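Local coordinates for protein succinylglutamate desuccinylase (Vibrio parahaemolyticus, PDB 2BCO) that probably hydrolyses N-succinylglutamate to succinate and glutamate, the last step of arginine breakdown by the succinyltransferase pathway, using one bound zinc ion, at residues Leu301-Pro313 with Gly320-Thr332. Residues are numbered along the deposited sequence; the frame is centred on the assembly and turned at random.
Sequences LMAKNDNEAIVFP and GQRAALMVCEVKT
The carbonyl oxygen of A309 is gripped by V327 N at 2.8 Å, nearly straight (166° at the hydrogen), and also draws in the CA-H of M326. A309 N returns a more bent bond to V327 O, while V311 and L325 form the second hydrogen-bonded pair. Together they make the antiparallel hairpin of strand 309-311 and strand 322-335 in the barrel-sandwich hybrid domain. Just before strand 309-311, a water donates to N307 O and accepts from E329 N.

On the face bearing I310 and M326, the selenomethionine is bent at both chi2 and chi3, which lays SE 4.0 Å from I310 CB and carries the methyl to the E308 carboxylate, CE to OE1 3.6 Å. I310 CD1 reaches on to A324 CB, where A323 and A324 form a classic beta bulge opposite I266. E308 OE1 also receives K304 N at 2.7 Å, from above the carboxylate plane, and OE2 is salt-bridged to R264.

On the other face, which carries A309, V311, L325 and V327, V311 CG2 meets V327 CG2 at 3.6 Å. V311 CG1 sits over the centre of the F312 ring, whose edge takes L325 CD2 at 3.9 Å. R322 NH2 comes near F312 CD1 obliquely, with the guanidinium and ring planes only 23° apart.

The F312 side chain is about 8 Å from the zinc ion and about 5 Å from the side chain of E219, the predicted active-site residue, so the end of the hairpin probably places F312, flanked by R322, near the catalytic centre, whereas the buried E308 carboxylate, probably ionised beside R264, ties the preceding loop to the sheet.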
loop_
_atom_site.group_PDB
_atom_site.type_symbol
_atom_site.label_atom_id
_atom_site.label_comp_id
_atom_site.label_asym_id
_atom_site.label_seq_id
_atom_site.Cartn_x
_atom_site.Cartn_y
_atom_site.Cartn_z
ATOM N N LEU A 301 12.020 17.058 -22.059
ATOM C CA LEU A 301 11.759 16.966 -20.626
ATOM C C LEU A 301 13.067 17.207 -19.879
ATOM O O LEU A 301 14.059 16.520 -20.128
ATOM C CB LEU A 301 11.221 15.575 -20.273
ATOM C CG LEU A 301 9.995 15.079 -21.048
ATOM C CD1 LEU A 301 9.686 13.652 -20.641
ATOM C CD2 LEU A 301 8.800 15.993 -20.786
HETATM N N MSE A 302 13.075 18.192 -18.984
HETATM C CA MSE A 302 14.274 18.493 -18.203
HETATM C C MSE A 302 13.916 18.900 -16.787
HETATM O O MSE A 302 12.858 19.479 -16.552
HETATM C CB MSE A 302 15.099 19.607 -18.855
HETATM C CG MSE A 302 14.355 20.919 -19.068
HETATM SE SE MSE A 302 15.538 22.385 -19.579
HETATM C CE MSE A 302 14.852 23.742 -18.378
ATOM N N ALA A 303 14.801 18.596 -15.847
ATOM C CA ALA A 303 14.569 18.939 -14.450
ATOM C C ALA A 303 14.450 20.452 -14.291
ATOM O O ALA A 303 15.149 21.210 -14.962
ATOM C CB ALA A 303 15.708 18.402 -13.583
ATOM N N LYS A 304 13.558 20.879 -13.402
ATOM C CA LYS A 304 13.333 22.297 -13.145
ATOM C C LYS A 304 14.258 22.763 -12.025
ATOM O O LYS A 304 15.097 23.643 -12.223
ATOM C CB LYS A 304 11.867 22.534 -12.753
ATOM C CG LYS A 304 11.414 23.986 -12.860
ATOM C CD LYS A 304 9.914 24.128 -12.607
ATOM C CE LYS A 304 9.570 24.032 -11.129
ATOM N NZ LYS A 304 10.106 25.196 -10.366
ATOM N N ASN A 305 14.102 22.167 -10.847
ATOM C CA ASN A 305 14.937 22.510 -9.701
ATOM C C ASN A 305 16.242 21.740 -9.820
ATOM O O ASN A 305 16.594 21.265 -10.897
ATOM C CB ASN A 305 14.238 22.128 -8.397
ATOM C CG ASN A 305 12.986 22.945 -8.145
ATOM O OD1 ASN A 305 12.255 22.698 -7.186
ATOM N ND2 ASN A 305 12.735 23.928 -9.004
ATOM N N ASP A 306 16.959 21.616 -8.711
ATOM C CA ASP A 306 18.221 20.897 -8.712
ATOM C C ASP A 306 18.071 19.678 -7.804
ATOM O O ASP A 306 18.956 18.819 -7.738
ATOM C CB ASP A 306 19.334 21.811 -8.192
ATOM C CG ASP A 306 20.701 21.452 -8.753
ATOM O OD1 ASP A 306 21.675 22.147 -8.407
ATOM O OD2 ASP A 306 20.800 20.487 -9.538
ATOM N N ASN A 307 16.932 19.602 -7.120
ATOM C CA ASN A 307 16.665 18.505 -6.200
ATOM C C ASN A 307 15.515 17.579 -6.620
ATOM O O ASN A 307 14.918 16.911 -5.778
ATOM C CB ASN A 307 16.381 19.068 -4.802
ATOM C CG ASN A 307 17.497 19.974 -4.301
ATOM O OD1 ASN A 307 17.687 21.085 -4.802
ATOM N ND2 ASN A 307 18.247 19.495 -3.314
ATOM N N GLU A 308 15.213 17.536 -7.913
ATOM C CA GLU A 308 14.139 16.683 -8.407
ATOM C C GLU A 308 14.602 15.261 -8.701
ATOM O O GLU A 308 15.753 15.021 -9.077
ATOM C CB GLU A 308 13.512 17.263 -9.680
ATOM C CG GLU A 308 12.667 18.509 -9.481
ATOM C CD GLU A 308 11.885 18.872 -10.729
ATOM O OE1 GLU A 308 12.505 18.963 -11.805
ATOM O OE2 GLU A 308 10.653 19.062 -10.648
ATOM N N ALA A 309 13.687 14.320 -8.515
ATOM C CA ALA A 309 13.954 12.916 -8.777
ATOM C C ALA A 309 12.706 12.400 -9.454
ATOM O O ALA A 309 11.614 12.900 -9.209
ATOM C CB ALA A 309 14.208 12.162 -7.472
ATOM N N ILE A 310 12.854 11.404 -10.311
ATOM C CA ILE A 310 11.697 10.868 -10.997
ATOM C C ILE A 310 11.175 9.631 -10.276
ATOM O O ILE A 310 11.960 8.816 -9.799
ATOM C CB ILE A 310 12.050 10.542 -12.468
ATOM C CG1 ILE A 310 10.778 10.221 -13.248
ATOM C CG2 ILE A 310 13.040 9.387 -12.537
ATOM C CD1 ILE A 310 10.965 10.348 -14.745
ATOM N N VAL A 311 9.852 9.505 -10.185
ATOM C CA VAL A 311 9.216 8.363 -9.523
ATOM C C VAL A 311 8.073 7.794 -10.376
ATOM O O VAL A 311 7.297 8.548 -10.962
ATOM C CB VAL A 311 8.640 8.777 -8.137
ATOM C CG1 VAL A 311 7.951 7.602 -7.487
ATOM C CG2 VAL A 311 9.747 9.283 -7.237
ATOM N N PHE A 312 7.966 6.468 -10.444
ATOM C CA PHE A 312 6.899 5.824 -11.227
ATOM C C PHE A 312 6.919 6.227 -12.703
ATOM O O PHE A 312 5.948 6.779 -13.215
ATOM C CB PHE A 312 5.511 6.176 -10.660
ATOM C CG PHE A 312 5.334 5.844 -9.204
ATOM C CD1 PHE A 312 4.755 6.764 -8.336
ATOM C CD2 PHE A 312 5.741 4.613 -8.696
ATOM C CE1 PHE A 312 4.569 6.457 -6.980
ATOM C CE2 PHE A 312 5.561 4.291 -7.344
ATOM C CZ PHE A 312 4.980 5.215 -6.483
ATOM N N PRO A 313 8.027 5.972 -13.408
ATOM C CA PRO A 313 8.059 6.347 -14.829
ATOM C C PRO A 313 7.340 5.286 -15.657
ATOM O O PRO A 313 7.450 4.098 -15.371
ATOM C CB PRO A 313 9.554 6.374 -15.159
ATOM C CG PRO A 313 10.237 6.437 -13.814
ATOM C CD PRO A 313 9.365 5.589 -12.936
ATOM N N GLY A 320 -2.548 11.656 -22.687
ATOM C CA GLY A 320 -3.316 12.419 -21.720
ATOM C C GLY A 320 -3.194 12.004 -20.265
ATOM O O GLY A 320 -3.620 12.746 -19.383
ATOM N N GLN A 321 -2.640 10.823 -20.005
ATOM C CA GLN A 321 -2.462 10.340 -18.634
ATOM C C GLN A 321 -1.069 10.743 -18.143
ATOM O O GLN A 321 -0.254 11.237 -18.923
ATOM C CB GLN A 321 -2.606 8.816 -18.583
ATOM C CG GLN A 321 -3.973 8.304 -18.994
ATOM C CD GLN A 321 -5.075 8.788 -18.074
ATOM O OE1 GLN A 321 -5.108 8.442 -16.889
ATOM N NE2 GLN A 321 -5.982 9.598 -18.612
ATOM N N ARG A 322 -0.781 10.536 -16.861
ATOM C CA ARG A 322 0.529 10.917 -16.349
ATOM C C ARG A 322 1.567 9.844 -16.624
ATOM O O ARG A 322 1.308 8.651 -16.450
ATOM C CB ARG A 322 0.477 11.226 -14.849
ATOM C CG ARG A 322 0.580 10.042 -13.901
ATOM C CD ARG A 322 0.877 10.570 -12.502
ATOM N NE ARG A 322 0.894 9.540 -11.468
ATOM C CZ ARG A 322 1.701 8.484 -11.471
ATOM N NH1 ARG A 322 2.567 8.299 -12.467
ATOM N NH2 ARG A 322 1.648 7.616 -10.468
ATOM N N ALA A 323 2.745 10.285 -17.062
ATOM C CA ALA A 323 3.843 9.386 -17.386
ATOM C C ALA A 323 4.883 9.306 -16.276
ATOM O O ALA A 323 5.681 8.369 -16.235
ATOM C CB ALA A 323 4.502 9.835 -18.675
ATOM N N ALA A 324 4.878 10.285 -15.379
ATOM C CA ALA A 324 5.845 10.296 -14.285
ATOM C C ALA A 324 5.580 11.357 -13.223
ATOM O O ALA A 324 4.798 12.291 -13.411
ATOM C CB ALA A 324 7.261 10.480 -14.845
ATOM N N LEU A 325 6.264 11.190 -12.100
ATOM C CA LEU A 325 6.168 12.105 -10.978
ATOM C C LEU A 325 7.570 12.636 -10.754
ATOM O O LEU A 325 8.539 11.896 -10.859
ATOM C CB LEU A 325 5.698 11.351 -9.735
ATOM C CG LEU A 325 4.406 11.769 -9.019
ATOM C CD1 LEU A 325 3.451 12.490 -9.957
ATOM C CD2 LEU A 325 3.750 10.517 -8.448
HETATM N N MSE A 326 7.688 13.929 -10.502
HETATM C CA MSE A 326 8.984 14.523 -10.211
HETATM C C MSE A 326 8.816 14.944 -8.761
HETATM O O MSE A 326 7.907 15.701 -8.428
HETATM C CB MSE A 326 9.246 15.743 -11.095
HETATM C CG MSE A 326 9.369 15.441 -12.579
HETATM SE SE MSE A 326 10.868 14.301 -12.972
HETATM C CE MSE A 326 12.223 15.668 -13.216
ATOM N N VAL A 327 9.678 14.434 -7.897
ATOM C CA VAL A 327 9.582 14.742 -6.481
ATOM C C VAL A 327 10.863 15.325 -5.917
ATOM O O VAL A 327 11.910 15.290 -6.566
ATOM C CB VAL A 327 9.228 13.480 -5.695
ATOM C CG1 VAL A 327 7.973 12.852 -6.288
ATOM C CG2 VAL A 327 10.388 12.492 -5.747
ATOM N N CYS A 328 10.766 15.858 -4.706
ATOM C CA CYS A 328 11.908 16.447 -4.028
ATOM C C CYS A 328 11.629 16.471 -2.538
ATOM O O CYS A 328 10.471 16.566 -2.121
ATOM C CB CYS A 328 12.150 17.875 -4.527
ATOM S SG CYS A 328 10.760 19.014 -4.279
ATOM N N GLU A 329 12.679 16.372 -1.735
ATOM C CA GLU A 329 12.508 16.403 -0.288
ATOM C C GLU A 329 11.749 17.670 0.094
ATOM O O GLU A 329 11.834 18.697 -0.587
ATOM C CB GLU A 329 13.861 16.401 0.430
ATOM C CG GLU A 329 14.698 15.159 0.197
ATOM C CD GLU A 329 15.785 14.985 1.247
ATOM O OE1 GLU A 329 16.648 14.098 1.071
ATOM O OE2 GLU A 329 15.771 15.730 2.249
ATOM N N VAL A 330 10.998 17.605 1.181
ATOM C CA VAL A 330 10.280 18.785 1.589
ATOM C C VAL A 330 10.409 19.091 3.074
ATOM O O VAL A 330 10.615 18.194 3.902
ATOM C CB VAL A 330 8.802 18.693 1.201
ATOM C CG1 VAL A 330 8.091 17.660 2.039
ATOM C CG2 VAL A 330 8.167 20.071 1.334
ATOM N N LYS A 331 10.319 20.377 3.396
ATOM C CA LYS A 331 10.414 20.825 4.772
ATOM C C LYS A 331 9.038 20.592 5.361
ATOM O O LYS A 331 8.055 21.195 4.934
ATOM C CB LYS A 331 10.779 22.312 4.836
ATOM C CG LYS A 331 11.169 22.769 6.239
ATOM C CD LYS A 331 11.489 24.257 6.308
ATOM C CE LYS A 331 11.936 24.643 7.709
ATOM N NZ LYS A 331 10.922 24.274 8.738
ATOM N N THR A 332 8.975 19.717 6.354
ATOM C CA THR A 332 7.709 19.367 6.959
ATOM C C THR A 332 7.568 19.695 8.443
ATOM O O THR A 332 8.531 20.057 9.115
ATOM C CB THR A 332 7.460 17.867 6.756
ATOM O OG1 THR A 332 8.549 17.120 7.333
ATOM C CG2 THR A 332 7.358 17.556 5.261
HETATM O O HOH W 1 15.247 16.272 -2.694
#